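Local coordinates for DUF115 domain-containing protein (PDB 5MU5) that probably transfers sugar units to flagellin as a Maf-type glycosyltransferase, a step tied to the formation of bacterial flagella, at residues F621-I624 and I625-E628; A615-K618 and A619-W622; C557-A560 and M561-V565; I101-R104 and A105-G109; Q631-R634 and V635-Q639. All coordinates share one frame; numbering follows the deposited sequence.

Four of the five contacts lie within the helical bundle region of the chain, and contact 4 belongs to the Maf N-terminal region. Along the chain the order is contact 4, on helix 92-107, then contact 3, closing helix 546-564, then contact 2, which leads into helix 618-646, and contacts 1 and 5 on that helix. Contacts 1 and 2 share Phe-621 and Trp-622, their centres about 10 Å apart; the centres of contacts 2 and 5 are about 25 Å apart. Contact 1 touches both contact 3, through Arg-626 and Asp-562, and contact 4, through Arg-104. Helix 618-646 therefore joins sequence-distant helices, tying N-terminal residues to the C-terminal bundle.

Contact 1: residues F621-I624 and I625-E628; sequences FWEI and IRDE
Ile-625 packs its side chain back against Phe-621 one turn earlier on the same helix. From CB, which lies 3.5 Å from Trp-622 O, the chain runs to CG1, 3.3 Å from Phe-621 O and above the centre of the phenyl ring. It ends at CD1, which makes a CH-pi contact over that face, 4.0 Å from the ring centroid of Phe-621. The same methyl approaches Trp-622 CE3 at 4.2 Å. CG1 stands beside the backbone N (chi1 -73°), and this turns the long branch toward the preceding turn. A branched aliphatic residue suits a place beside two aromatic rings and close to the carbonyls of the preceding turn.

On another side of the helix, Glu-623 and Arg-626 form a two-pronged salt bridge. Arg-626 NE donates almost straight to Glu-623 OE1 at 2.8 Å, and Arg-626 NH2 reaches Glu-623 OE2 at 2.9 Å. These two bonds, one to each oxygen, restrict the rotation of both ends; the carboxylate and guanidinium planes are 29° apart, nearly coplanar.

Arg-626 NH1 forms a further salt bridge to Asp-562 of helix 546-564, while Asp-627 and Glu-628 both pair with Arg-104 of helix 92-107. Phe-621 and Ile-625 face helix 589-609, Phe-621 also meets Phe-112 of strand 111-112 edge-to-face, and Trp-622 leans on helix 568-579.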
loop_
_atom_site.group_PDB
_atom_site.type_symbol
_atom_site.label_atom_id
_atom_site.label_comp_id
_atom_site.label_asym_id
_atom_site.label_seq_id
_atom_site.Cartn_x
_atom_site.Cartn_y
_atom_site.Cartn_z
ATOM N N PHE A 621 -32.355 -2.032 7.132
ATOM C CA PHE A 621 -31.217 -1.921 6.227
ATOM C C PHE A 621 -30.103 -2.846 6.652
ATOM O O PHE A 621 -29.430 -3.427 5.813
ATOM C CB PHE A 621 -30.713 -0.494 6.127
ATOM C CG PHE A 621 -29.717 -0.282 5.016
ATOM C CD1 PHE A 621 -29.992 -0.696 3.733
ATOM C CD2 PHE A 621 -28.524 0.369 5.258
ATOM C CE1 PHE A 621 -29.081 -0.492 2.711
ATOM C CE2 PHE A 621 -27.614 0.584 4.243
ATOM C CZ PHE A 621 -27.889 0.141 2.968
ATOM N N TRP A 622 -29.906 -2.976 7.963
ATOM C CA TRP A 622 -28.970 -3.953 8.485
ATOM C C TRP A 622 -29.329 -5.373 8.014
ATOM O O TRP A 622 -28.452 -6.142 7.666
ATOM C CB TRP A 622 -28.898 -3.897 10.011
ATOM C CG TRP A 622 -27.775 -3.052 10.529
ATOM C CD1 TRP A 622 -27.873 -1.943 11.309
ATOM C CD2 TRP A 622 -26.373 -3.250 10.285
ATOM N NE1 TRP A 622 -26.623 -1.437 11.575
ATOM C CE2 TRP A 622 -25.683 -2.225 10.972
ATOM C CE3 TRP A 622 -25.640 -4.208 9.585
ATOM C CZ2 TRP A 622 -24.301 -2.122 10.964
ATOM C CZ3 TRP A 622 -24.267 -4.113 9.573
ATOM C CH2 TRP A 622 -23.601 -3.067 10.250
ATOM N N GLU A 623 -30.608 -5.727 8.022
ATOM C CA GLU A 623 -31.022 -7.048 7.548
ATOM C C GLU A 623 -30.711 -7.204 6.037
ATOM O O GLU A 623 -30.198 -8.239 5.596
ATOM C CB GLU A 623 -32.493 -7.303 7.876
ATOM C CG GLU A 623 -33.143 -8.490 7.154
ATOM C CD GLU A 623 -32.352 -9.794 7.240
ATOM O OE1 GLU A 623 -31.635 -10.034 8.235
ATOM O OE2 GLU A 623 -32.443 -10.594 6.287
ATOM N N ILE A 624 -30.992 -6.165 5.256
ATOM C CA ILE A 624 -30.617 -6.146 3.839
ATOM C C ILE A 624 -29.127 -6.390 3.634
ATOM O O ILE A 624 -28.720 -7.165 2.755
ATOM C CB ILE A 624 -31.017 -4.817 3.195
ATOM C CG1 ILE A 624 -32.542 -4.806 3.001
ATOM C CG2 ILE A 624 -30.320 -4.629 1.849
ATOM C CD1 ILE A 624 -33.116 -3.474 2.577
ATOM N N ILE A 625 -28.310 -5.704 4.426
ATOM C CA ILE A 625 -26.866 -5.836 4.329
ATOM C C ILE A 625 -26.426 -7.265 4.657
ATOM O O ILE A 625 -25.558 -7.829 3.982
ATOM C CB ILE A 625 -26.182 -4.860 5.298
ATOM C CG1 ILE A 625 -26.310 -3.456 4.753
ATOM C CG2 ILE A 625 -24.708 -5.186 5.479
ATOM C CD1 ILE A 625 -26.054 -2.414 5.793
ATOM N N ARG A 626 -27.041 -7.839 5.684
ATOM C CA ARG A 626 -26.705 -9.175 6.120
ATOM C C ARG A 626 -27.006 -10.151 5.008
ATOM O O ARG A 626 -26.177 -10.970 4.645
ATOM C CB ARG A 626 -27.498 -9.549 7.372
ATOM C CG ARG A 626 -27.055 -10.844 8.040
ATOM C CD ARG A 626 -28.134 -11.414 8.964
ATOM N NE ARG A 626 -29.328 -11.697 8.182
ATOM C CZ ARG A 626 -29.459 -12.706 7.315
ATOM N NH1 ARG A 626 -28.475 -13.574 7.109
ATOM N NH2 ARG A 626 -30.582 -12.832 6.623
ATOM N N ASP A 627 -28.192 -10.037 4.453
ATOM C CA ASP A 627 -28.637 -10.986 3.449
ATOM C C ASP A 627 -27.802 -10.895 2.158
ATOM O O ASP A 627 -27.393 -11.912 1.617
ATOM C CB ASP A 627 -30.107 -10.738 3.139
ATOM C CG ASP A 627 -30.684 -11.787 2.254
ATOM O OD1 ASP A 627 -30.388 -12.974 2.477
ATOM O OD2 ASP A 627 -31.440 -11.434 1.335
ATOM N N GLU A 628 -27.557 -9.675 1.681
ATOM C CA GLU A 628 -26.741 -9.474 0.491
ATOM C C GLU A 628 -25.287 -9.826 0.737
ATOM O O GLU A 628 -24.617 -10.312 -0.162
ATOM C CB GLU A 628 -26.862 -8.049 -0.026
ATOM C CG GLU A 628 -28.249 -7.739 -0.574
ATOM C CD GLU A 628 -28.627 -8.544 -1.820
ATOM O OE1 GLU A 628 -27.720 -9.088 -2.507
ATOM O OE2 GLU A 628 -29.850 -8.623 -2.123
#

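Contact 2: residues A615-K618 and A619-W622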
loop_
_atom_site.group_PDB
_atom_site.type_symbol
_atom_site.label_atom_id
_atom_site.label_comp_id
_atom_site.label_asym_id
_atom_site.label_seq_id
_atom_site.Cartn_x
_atom_site.Cartn_y
_atom_site.Cartn_z
ATOM N N ALA A 615 -34.403 6.868 10.384
ATOM C CA ALA A 615 -33.510 6.274 11.370
ATOM C C ALA A 615 -34.118 5.086 12.138
ATOM O O ALA A 615 -33.414 4.121 12.434
ATOM C CB ALA A 615 -33.001 7.349 12.336
ATOM N N ASP A 616 -35.411 5.135 12.439
ATOM C CA ASP A 616 -36.056 4.031 13.160
ATOM C C ASP A 616 -36.262 2.776 12.305
ATOM O O ASP A 616 -36.701 1.759 12.817
ATOM C CB ASP A 616 -37.384 4.472 13.798
ATOM C CG ASP A 616 -38.422 4.914 12.773
ATOM O OD1 ASP A 616 -38.069 5.092 11.583
ATOM O OD2 ASP A 616 -39.596 5.090 13.169
ATOM N N ARG A 617 -35.965 2.855 11.011
ATOM C CA ARG A 617 -35.996 1.683 10.141
ATOM C C ARG A 617 -34.567 1.212 9.787
ATOM O O ARG A 617 -34.380 0.415 8.874
ATOM C CB ARG A 617 -36.798 1.988 8.870
ATOM C CG ARG A 617 -38.293 2.208 9.129
ATOM C CD ARG A 617 -39.081 2.506 7.851
ATOM N NE ARG A 617 -39.052 1.369 6.934
ATOM C CZ ARG A 617 -39.299 1.422 5.624
ATOM N NH1 ARG A 617 -39.629 2.545 5.027
ATOM N NH2 ARG A 617 -39.215 0.319 4.899
ATOM N N LYS A 618 -33.568 1.703 10.512
ATOM C CA LYS A 618 -32.171 1.321 10.267
ATOM C C LYS A 618 -31.953 -0.205 10.312
ATOM O O LYS A 618 -31.207 -0.738 9.489
ATOM C CB LYS A 618 -31.242 2.024 11.272
ATOM C CG LYS A 618 -29.757 1.805 11.038
ATOM C CD LYS A 618 -28.923 2.607 12.030
ATOM C CE LYS A 618 -27.469 2.195 11.942
ATOM N NZ LYS A 618 -26.603 2.886 12.932
ATOM N N ALA A 619 -32.608 -0.893 11.250
ATOM C CA ALA A 619 -32.497 -2.360 11.391
ATOM C C ALA A 619 -32.891 -3.110 10.123
ATOM O O ALA A 619 -32.323 -4.171 9.838
ATOM C CB ALA A 619 -33.318 -2.866 12.575
ATOM N N GLU A 620 -33.845 -2.563 9.367
ATOM C CA GLU A 620 -34.261 -3.165 8.102
ATOM C C GLU A 620 -33.110 -3.123 7.129
ATOM O O GLU A 620 -32.902 -4.071 6.384
ATOM C CB GLU A 620 -35.445 -2.433 7.485
ATOM C CG GLU A 620 -36.730 -2.493 8.292
ATOM C CD GLU A 620 -37.835 -1.607 7.715
ATOM O OE1 GLU A 620 -37.887 -1.422 6.485
ATOM O OE2 GLU A 620 -38.680 -1.109 8.488
ATOM N N PHE A 621 -32.355 -2.032 7.132
ATOM C CA PHE A 621 -31.217 -1.921 6.227
ATOM C C PHE A 621 -30.103 -2.846 6.652
ATOM O O PHE A 621 -29.430 -3.427 5.813
ATOM C CB PHE A 621 -30.713 -0.494 6.127
ATOM C CG PHE A 621 -29.717 -0.282 5.016
ATOM C CD1 PHE A 621 -29.992 -0.696 3.733
ATOM C CD2 PHE A 621 -28.524 0.369 5.258
ATOM C CE1 PHE A 621 -29.081 -0.492 2.711
ATOM C CE2 PHE A 621 -27.614 0.584 4.243
ATOM C CZ PHE A 621 -27.889 0.141 2.968
ATOM N N TRP A 622 -29.906 -2.976 7.963
ATOM C CA TRP A 622 -28.970 -3.953 8.485
ATOM C C TRP A 622 -29.329 -5.373 8.014
ATOM O O TRP A 622 -28.452 -6.142 7.666
ATOM C CB TRP A 622 -28.898 -3.897 10.011
ATOM C CG TRP A 622 -27.775 -3.052 10.529
ATOM C CD1 TRP A 622 -27.873 -1.943 11.309
ATOM C CD2 TRP A 622 -26.373 -3.250 10.285
ATOM N NE1 TRP A 622 -26.623 -1.437 11.575
ATOM C CE2 TRP A 622 -25.683 -2.225 10.972
ATOM C CE3 TRP A 622 -25.640 -4.208 9.585
ATOM C CZ2 TRP A 622 -24.301 -2.122 10.964
ATOM C CZ3 TRP A 622 -24.267 -4.113 9.573
ATOM C CH2 TRP A 622 -23.601 -3.067 10.250
#
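The backbone turns from a short 3-10 segment into helix 618-646 at Arg-617, and Lys-618 O accepts from Trp-622 N at 3.0 Å as the regular helical bonding begins. Arg-617 holds the N-cap position, where its carbonyl takes a weak bond from Glu-620 N.

The side chains of Arg-617 and Glu-620 meet in a salt bridge over this first turn. Arg-617 NE donates to Glu-620 OE2 at 2.9 Å, while its NH2 meets the syn lone pair of Glu-620 OE1 at 2.7 Å. The grip is side-on, one nitrogen for each oxygen with NE also leaning weakly on Glu-620 OE1, although the two flat groups are turned 46° from each other. A bend at chi3 (64°) swings the guanidinium across to the carboxylate, and Arg-617 CG rests 3.4 Å from Glu-620 OE2. A long, flexible arginine suits this place because the same NH2 also donates to Ser-108 O beyond the end of helix 92-107.

Lys-618 runs fully extended alongside Trp-622, both pointing the same way, and its CE lies 3.7 Å from Trp-622 NE1. That indole nitrogen is buried with no polar partner in the model.

Glu-620, an acid in the first turn, would probably be favoured by the positive end of the helix dipole. The arrangement is a helix N-terminus with an i to i+3 salt bridge from the N-cap into the first turn.

Contact 3: residues C557-A560 and M561-V565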
loop_
_atom_site.group_PDB
_atom_site.type_symbol
_atom_site.label_atom_id
_atom_site.label_comp_id
_atom_site.label_asym_id
_atom_site.label_seq_id
_atom_site.Cartn_x
_atom_site.Cartn_y
_atom_site.Cartn_z
ATOM N N CYS A 557 -16.430 -15.386 7.725
ATOM C CA CYS A 557 -16.877 -13.997 7.547
ATOM C C CYS A 557 -18.388 -13.887 7.465
ATOM O O CYS A 557 -18.952 -12.901 7.918
ATOM C CB CYS A 557 -16.287 -13.383 6.281
ATOM S SG CYS A 557 -14.486 -13.327 6.262
ATOM N N ALA A 558 -19.030 -14.882 6.856
ATOM C CA ALA A 558 -20.478 -14.924 6.755
ATOM C C ALA A 558 -21.040 -15.035 8.155
ATOM O O ALA A 558 -21.961 -14.296 8.540
ATOM C CB ALA A 558 -20.922 -16.108 5.918
ATOM N N GLN A 559 -20.447 -15.926 8.936
ATOM C CA GLN A 559 -20.879 -16.159 10.311
ATOM C C GLN A 559 -20.700 -14.912 11.191
ATOM O O GLN A 559 -21.549 -14.602 12.037
ATOM C CB GLN A 559 -20.087 -17.335 10.898
ATOM C CG GLN A 559 -20.523 -17.762 12.293
ATOM C CD GLN A 559 -21.971 -18.213 12.322
ATOM O OE1 GLN A 559 -22.433 -18.889 11.409
ATOM N NE2 GLN A 559 -22.693 -17.836 13.365
ATOM N N ALA A 560 -19.591 -14.203 10.980
ATOM C CA ALA A 560 -19.305 -12.953 11.690
ATOM C C ALA A 560 -20.395 -11.930 11.435
ATOM O O ALA A 560 -20.864 -11.291 12.357
ATOM C CB ALA A 560 -17.961 -12.394 11.255
ATOM N N MET A 561 -20.799 -11.780 10.179
ATOM C CA MET A 561 -21.906 -10.886 9.824
ATOM C C MET A 561 -23.201 -11.300 10.558
ATOM O O MET A 561 -23.897 -10.445 11.105
ATOM C CB MET A 561 -22.091 -10.862 8.289
ATOM C CG MET A 561 -23.354 -10.189 7.786
ATOM S SD MET A 561 -23.443 -8.448 8.264
ATOM C CE MET A 561 -22.268 -7.769 7.088
ATOM N N ASP A 562 -23.513 -12.598 10.599
ATOM C CA ASP A 562 -24.709 -13.068 11.340
ATOM C C ASP A 562 -24.606 -12.790 12.833
ATOM O O ASP A 562 -25.585 -12.427 13.455
ATOM C CB ASP A 562 -24.978 -14.575 11.160
ATOM C CG ASP A 562 -25.601 -14.913 9.817
ATOM O OD1 ASP A 562 -26.059 -13.991 9.108
ATOM O OD2 ASP A 562 -25.623 -16.111 9.455
ATOM N N ASP A 563 -23.430 -12.974 13.410
ATOM C CA ASP A 563 -23.276 -12.766 14.841
ATOM C C ASP A 563 -23.248 -11.288 15.210
ATOM O O ASP A 563 -23.608 -10.946 16.321
ATOM C CB ASP A 563 -21.988 -13.429 15.354
ATOM C CG ASP A 563 -21.989 -14.942 15.183
ATOM O OD1 ASP A 563 -23.079 -15.552 15.155
ATOM O OD2 ASP A 563 -20.893 -15.529 15.092
ATOM N N HIS A 564 -22.830 -10.408 14.306
ATOM C CA HIS A 564 -22.631 -9.015 14.703
ATOM C C HIS A 564 -23.374 -7.957 13.904
ATOM O O HIS A 564 -23.148 -6.754 14.109
ATOM C CB HIS A 564 -21.142 -8.722 14.764
ATOM C CG HIS A 564 -20.421 -9.625 15.707
ATOM N ND1 HIS A 564 -20.604 -9.558 17.070
ATOM C CD2 HIS A 564 -19.578 -10.662 15.491
ATOM C CE1 HIS A 564 -19.874 -10.488 17.660
ATOM N NE2 HIS A 564 -19.248 -11.176 16.724
ATOM N N VAL A 565 -24.271 -8.406 13.024
ATOM C CA VAL A 565 -25.161 -7.512 12.295
ATOM C C VAL A 565 -25.747 -6.506 13.280
ATOM O O VAL A 565 -26.236 -6.886 14.350
ATOM C CB VAL A 565 -26.309 -8.281 11.573
ATOM C CG1 VAL A 565 -27.071 -9.196 12.535
ATOM C CG2 VAL A 565 -27.258 -7.305 10.883
#
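A bend at chi2 (61°) folds the Gln-559 side chain along the helix, while Asp-563 places CG beside its own backbone N (chi1 -63°), and these turns bring amide and carboxylate together. Gln-559 NE2 lies 2.9 Å from Asp-563 OD1 and 3.4 Å from Asp-563 OD2; both bonds are weak. The two planes stand 55° apart, so the amide addresses the carboxylate askew. Such a polar pair suits an exposed flank of the helix.

Asp-563 N also bonds to Gln-559 O at 2.8 Å, so backbone and side chains join the same two residues. In the last turn, His-564 N donates to Ala-560 O at 2.9 Å, and His-564 CD2 approaches that oxygen to 3.4 Å.

The inward flank is apolar. Met-561 bends at chi2 and chi3 toward Leu-571 and Tyr-605, and the small Ala-560 lets Val-574 of helix 568-579 come close.

Apart from these, Asp-562 OD1 has a weak hydrogen bond with His-630 NE2 besides its bridge to Arg-626. At Val-565 the backbone leaves helical angles. The whole is the C-terminal turn of an amphipathic bundle helix, polar pairing along one flank and packing against helices 568-579, 589-609 and 618-646 along others.

Contact 4: residues I101-R104 and A105-G109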
loop_
_atom_site.group_PDB
_atom_site.type_symbol
_atom_site.label_atom_id
_atom_site.label_comp_id
_atom_site.label_asym_id
_atom_site.label_seq_id
_atom_site.Cartn_x
_atom_site.Cartn_y
_atom_site.Cartn_z
ATOM N N ILE A 101 -27.902 -3.699 -2.214
ATOM C CA ILE A 101 -28.325 -3.137 -0.951
ATOM C C ILE A 101 -29.048 -1.815 -1.173
ATOM O O ILE A 101 -30.038 -1.540 -0.518
ATOM C CB ILE A 101 -27.189 -2.991 0.097
ATOM C CG1 ILE A 101 -26.162 -1.916 -0.300
ATOM C CG2 ILE A 101 -26.576 -4.357 0.397
ATOM C CD1 ILE A 101 -25.103 -1.680 0.753
ATOM N N LEU A 102 -28.573 -1.007 -2.110
ATOM C CA LEU A 102 -29.200 0.288 -2.361
ATOM C C LEU A 102 -30.549 0.176 -3.025
ATOM O O LEU A 102 -31.493 0.896 -2.658
ATOM C CB LEU A 102 -28.289 1.162 -3.214
ATOM C CG LEU A 102 -26.991 1.527 -2.520
ATOM C CD1 LEU A 102 -26.191 2.384 -3.483
ATOM C CD2 LEU A 102 -27.250 2.253 -1.206
ATOM N N LYS A 103 -30.639 -0.714 -4.005
ATOM C CA LYS A 103 -31.894 -0.947 -4.679
ATOM C C LYS A 103 -32.977 -1.449 -3.693
ATOM O O LYS A 103 -34.094 -0.929 -3.680
ATOM C CB LYS A 103 -31.689 -1.926 -5.812
ATOM C CG LYS A 103 -32.972 -2.318 -6.495
ATOM C CD LYS A 103 -32.748 -3.448 -7.488
ATOM C CE LYS A 103 -34.080 -4.027 -7.959
ATOM N NZ LYS A 103 -35.017 -2.948 -8.389
ATOM N N ARG A 104 -32.649 -2.449 -2.877
ATOM C CA ARG A 104 -33.609 -2.987 -1.906
ATOM C C ARG A 104 -34.033 -1.944 -0.857
ATOM O O ARG A 104 -35.218 -1.857 -0.485
ATOM C CB ARG A 104 -33.046 -4.217 -1.224
ATOM C CG ARG A 104 -33.033 -5.453 -2.114
ATOM C CD ARG A 104 -32.260 -6.599 -1.471
ATOM N NE ARG A 104 -32.907 -7.090 -0.255
ATOM C CZ ARG A 104 -32.530 -8.168 0.439
ATOM N NH1 ARG A 104 -31.493 -8.909 0.061
ATOM N NH2 ARG A 104 -33.198 -8.513 1.524
ATOM N N ALA A 105 -33.071 -1.156 -0.386
ATOM C CA ALA A 105 -33.379 -0.060 0.522
ATOM C C ALA A 105 -34.313 0.965 -0.122
ATOM O O ALA A 105 -35.322 1.319 0.473
ATOM C CB ALA A 105 -32.112 0.629 0.991
ATOM N N THR A 106 -33.996 1.435 -1.328
ATOM C CA THR A 106 -34.843 2.459 -1.946
ATOM C C THR A 106 -36.228 1.898 -2.291
ATOM O O THR A 106 -37.249 2.559 -2.045
ATOM C CB THR A 106 -34.179 3.137 -3.161
ATOM O OG1 THR A 106 -33.862 2.162 -4.156
ATOM C CG2 THR A 106 -32.891 3.853 -2.739
ATOM N N ASP A 107 -36.274 0.666 -2.802
ATOM C CA ASP A 107 -37.556 0.026 -3.103
ATOM C C ASP A 107 -38.434 -0.027 -1.863
ATOM O O ASP A 107 -39.636 0.090 -1.975
ATOM C CB ASP A 107 -37.366 -1.394 -3.648
ATOM C CG ASP A 107 -36.800 -1.415 -5.066
ATOM O OD1 ASP A 107 -36.735 -0.333 -5.688
ATOM O OD2 ASP A 107 -36.430 -2.507 -5.563
ATOM N N SER A 108 -37.832 -0.194 -0.690
ATOM C CA SER A 108 -38.581 -0.317 0.557
ATOM C C SER A 108 -38.935 1.022 1.195
ATOM O O SER A 108 -39.583 1.049 2.234
ATOM C CB SER A 108 -37.835 -1.205 1.568
ATOM O OG SER A 108 -36.743 -0.523 2.151
ATOM N N GLY A 109 -38.530 2.127 0.579
ATOM C CA GLY A 109 -38.913 3.440 1.085
ATOM C C GLY A 109 -37.830 4.145 1.878
ATOM O O GLY A 109 -38.041 5.240 2.392
#
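A Schellman motif closes helix 92-107, and the side chains of its last turns, Lys-103 to Asp-107 among them, bond along the helix surface. Lys-103 NZ forms a salt bridge to Asp-107 OD2 at 3.2 Å, meeting the syn lone pair of that oxygen. The lysine is extended as far as CE and then bends at chi4 (49°), which turns the ammonium group toward the acid. Lys-103 CG meanwhile passes 3.6 Å from Asp-107 OD2. Both residues lie on an exposed flank, where a long cationic chain and a short acid one turn later suit each other.

Thr-106 OG1 stands between its backbone N and carbonyl carbon, 3.1 Å from both Leu-102 O and Lys-103 O, two possible acceptors for its one proton.

The helix terminates through the backbone. Ser-108 N makes the last ordinary helical bond, to Arg-104 O at 3.1 Å, and Gly-109 N then turns back to Thr-106 O at 3.0 Å, a bond of the Schellman motif. The positive phi of Gly-109 (101°) calls for glycine, since a CB would press on the preceding carbonyl. Ser-108 adds a side-chain bond, its OG donating to Ala-105 O at 2.9 Å. An alanine at this position has no hydroxyl to offer the Ala-105 carbonyl, and the final turn is likely to be less firmly held.

Ala-105 is small enough for Phe-621 and Phe-112 to pack against it. Arg-104 lies against Ile-624 of helix 618-646, and its one NH1 is shared by the carboxylates of Glu-628 and Asp-627.

Contact 5: residues Q631-R634 and V635-Q639; sequences QMIR and VMTLQ
Hydrogen bonds join Ile-633 and Thr-637 twice. Ile-633 O accepts both Thr-637 N at 2.9 Å and Thr-637 OG1 at 2.7 Å, the two donors coming from opposite faces of the carbonyl plane. The hydroxyl reaches back because OG1 lies beside its own backbone N (chi1 -70°). A threonine suits the place, since its hydroxyl is satisfied by the helix's own carbonyl, on a side chain that packs against Leu-554. A valine in its place lacks the hydroxyl, which would probably leave the Ile-633 carbonyl held less firmly and the side chain without the bond that restrains its rotation. The regular backbone ladder continues on both sides, with Met-636 N bonded to Met-632 O and Leu-638 N to Arg-634 O.

Apolar contact joins Met-632 and Met-636, whose CG and SD atoms respectively lie 4.2 Å apart. Met-636 CG also approaches Met-632 O to 3.2 Å. Unbranched, flexible methionines suit a surface that must fit several neighbouring helices.

The remaining contact sets a methyl against a charged group. Arg-634 stretches out from CG to NE, and Leu-638 CD1 sits over one face of its guanidinium, 4.0 Å from Arg-634 CZ and offset toward the rim. The methyl thus covers part of that face.

Ile-633 and Thr-637 face helix 546-564, touching Leu-554, and Ile-633 also meets Cys-557 and Ala-558. Met-632 and Met-636 lie between helices 92-107 and 589-609, against Ile-93 and Leu-598, while Gln-639 bonds to His-243 of helix 242-257.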
loop_
_atom_site.group_PDB
_atom_site.type_symbol
_atom_site.label_atom_id
_atom_site.label_comp_id
_atom_site.label_asym_id
_atom_site.label_seq_id
_atom_site.Cartn_x
_atom_site.Cartn_y
_atom_site.Cartn_z
ATOM N N GLN A 631 -25.285 -13.490 0.116
ATOM C CA GLN A 631 -25.340 -13.793 -1.307
ATOM C C GLN A 631 -23.979 -13.532 -1.953
ATOM O O GLN A 631 -23.528 -14.324 -2.769
ATOM C CB GLN A 631 -26.444 -13.026 -2.025
ATOM C CG GLN A 631 -27.822 -13.665 -1.874
ATOM C CD GLN A 631 -28.937 -12.879 -2.570
ATOM O OE1 GLN A 631 -28.736 -12.271 -3.633
ATOM N NE2 GLN A 631 -30.126 -12.890 -1.967
ATOM N N MET A 632 -23.315 -12.445 -1.569
ATOM C CA MET A 632 -21.995 -12.148 -2.100
ATOM C C MET A 632 -21.009 -13.262 -1.753
ATOM O O MET A 632 -20.264 -13.747 -2.618
ATOM C CB MET A 632 -21.470 -10.836 -1.545
ATOM C CG MET A 632 -20.203 -10.349 -2.218
ATOM S SD MET A 632 -19.567 -8.831 -1.506
ATOM C CE MET A 632 -18.926 -9.461 0.036
ATOM N N ILE A 633 -21.006 -13.660 -0.486
ATOM C CA ILE A 633 -20.107 -14.712 -0.034
ATOM C C ILE A 633 -20.424 -16.041 -0.731
ATOM O O ILE A 633 -19.510 -16.796 -1.051
ATOM C CB ILE A 633 -20.072 -14.771 1.506
ATOM C CG1 ILE A 633 -19.155 -13.640 1.972
ATOM C CG2 ILE A 633 -19.563 -16.116 1.996
ATOM C CD1 ILE A 633 -19.093 -13.407 3.459
ATOM N N ARG A 634 -21.699 -16.290 -1.006
ATOM C CA ARG A 634 -22.118 -17.473 -1.775
ATOM C C ARG A 634 -21.571 -17.455 -3.214
ATOM O O ARG A 634 -21.012 -18.449 -3.690
ATOM C CB ARG A 634 -23.652 -17.582 -1.786
ATOM C CG ARG A 634 -24.197 -18.688 -2.667
ATOM C CD ARG A 634 -25.678 -18.961 -2.439
ATOM N NE ARG A 634 -26.042 -20.202 -3.129
ATOM C CZ ARG A 634 -26.307 -20.310 -4.433
ATOM N NH1 ARG A 634 -26.290 -19.241 -5.228
ATOM N NH2 ARG A 634 -26.593 -21.505 -4.949
ATOM N N VAL A 635 -21.754 -16.340 -3.913
ATOM C CA VAL A 635 -21.200 -16.191 -5.252
ATOM C C VAL A 635 -19.658 -16.345 -5.245
ATOM O O VAL A 635 -19.096 -17.019 -6.103
ATOM C CB VAL A 635 -21.596 -14.830 -5.874
ATOM C CG1 VAL A 635 -20.759 -14.516 -7.112
ATOM C CG2 VAL A 635 -23.082 -14.815 -6.211
ATOM N N MET A 636 -18.986 -15.733 -4.278
ATOM C CA MET A 636 -17.537 -15.840 -4.176
ATOM C C MET A 636 -17.106 -17.294 -3.938
ATOM O O MET A 636 -16.125 -17.771 -4.505
ATOM C CB MET A 636 -17.004 -14.978 -3.032
ATOM C CG MET A 636 -17.150 -13.489 -3.262
ATOM S SD MET A 636 -16.566 -12.498 -1.871
ATOM C CE MET A 636 -14.794 -12.585 -2.133
ATOM N N THR A 637 -17.844 -17.977 -3.075
ATOM C CA THR A 637 -17.595 -19.363 -2.757
ATOM C C THR A 637 -17.646 -20.212 -4.020
ATOM O O THR A 637 -16.736 -20.994 -4.288
ATOM C CB THR A 637 -18.643 -19.851 -1.734
ATOM O OG1 THR A 637 -18.390 -19.219 -0.470
ATOM C CG2 THR A 637 -18.619 -21.369 -1.578
ATOM N N LEU A 638 -18.712 -20.047 -4.796
ATOM C CA LEU A 638 -18.878 -20.812 -6.028
ATOM C C LEU A 638 -17.835 -20.469 -7.063
ATOM O O LEU A 638 -17.405 -21.345 -7.797
ATOM C CB LEU A 638 -20.264 -20.587 -6.624
ATOM C CG LEU A 638 -21.385 -21.183 -5.784
ATOM C CD1 LEU A 638 -22.707 -20.601 -6.254
ATOM C CD2 LEU A 638 -21.385 -22.709 -5.853
ATOM N N GLN A 639 -17.436 -19.203 -7.129
ATOM C CA GLN A 639 -16.425 -18.775 -8.112
ATOM C C GLN A 639 -15.064 -19.379 -7.811
ATOM O O GLN A 639 -14.350 -19.836 -8.707
ATOM C CB GLN A 639 -16.328 -17.251 -8.168
ATOM C CG GLN A 639 -17.467 -16.641 -8.954
ATOM C CD GLN A 639 -17.274 -15.175 -9.258
ATOM O OE1 GLN A 639 -16.317 -14.556 -8.815
ATOM N NE2 GLN A 639 -18.207 -14.604 -10.020
#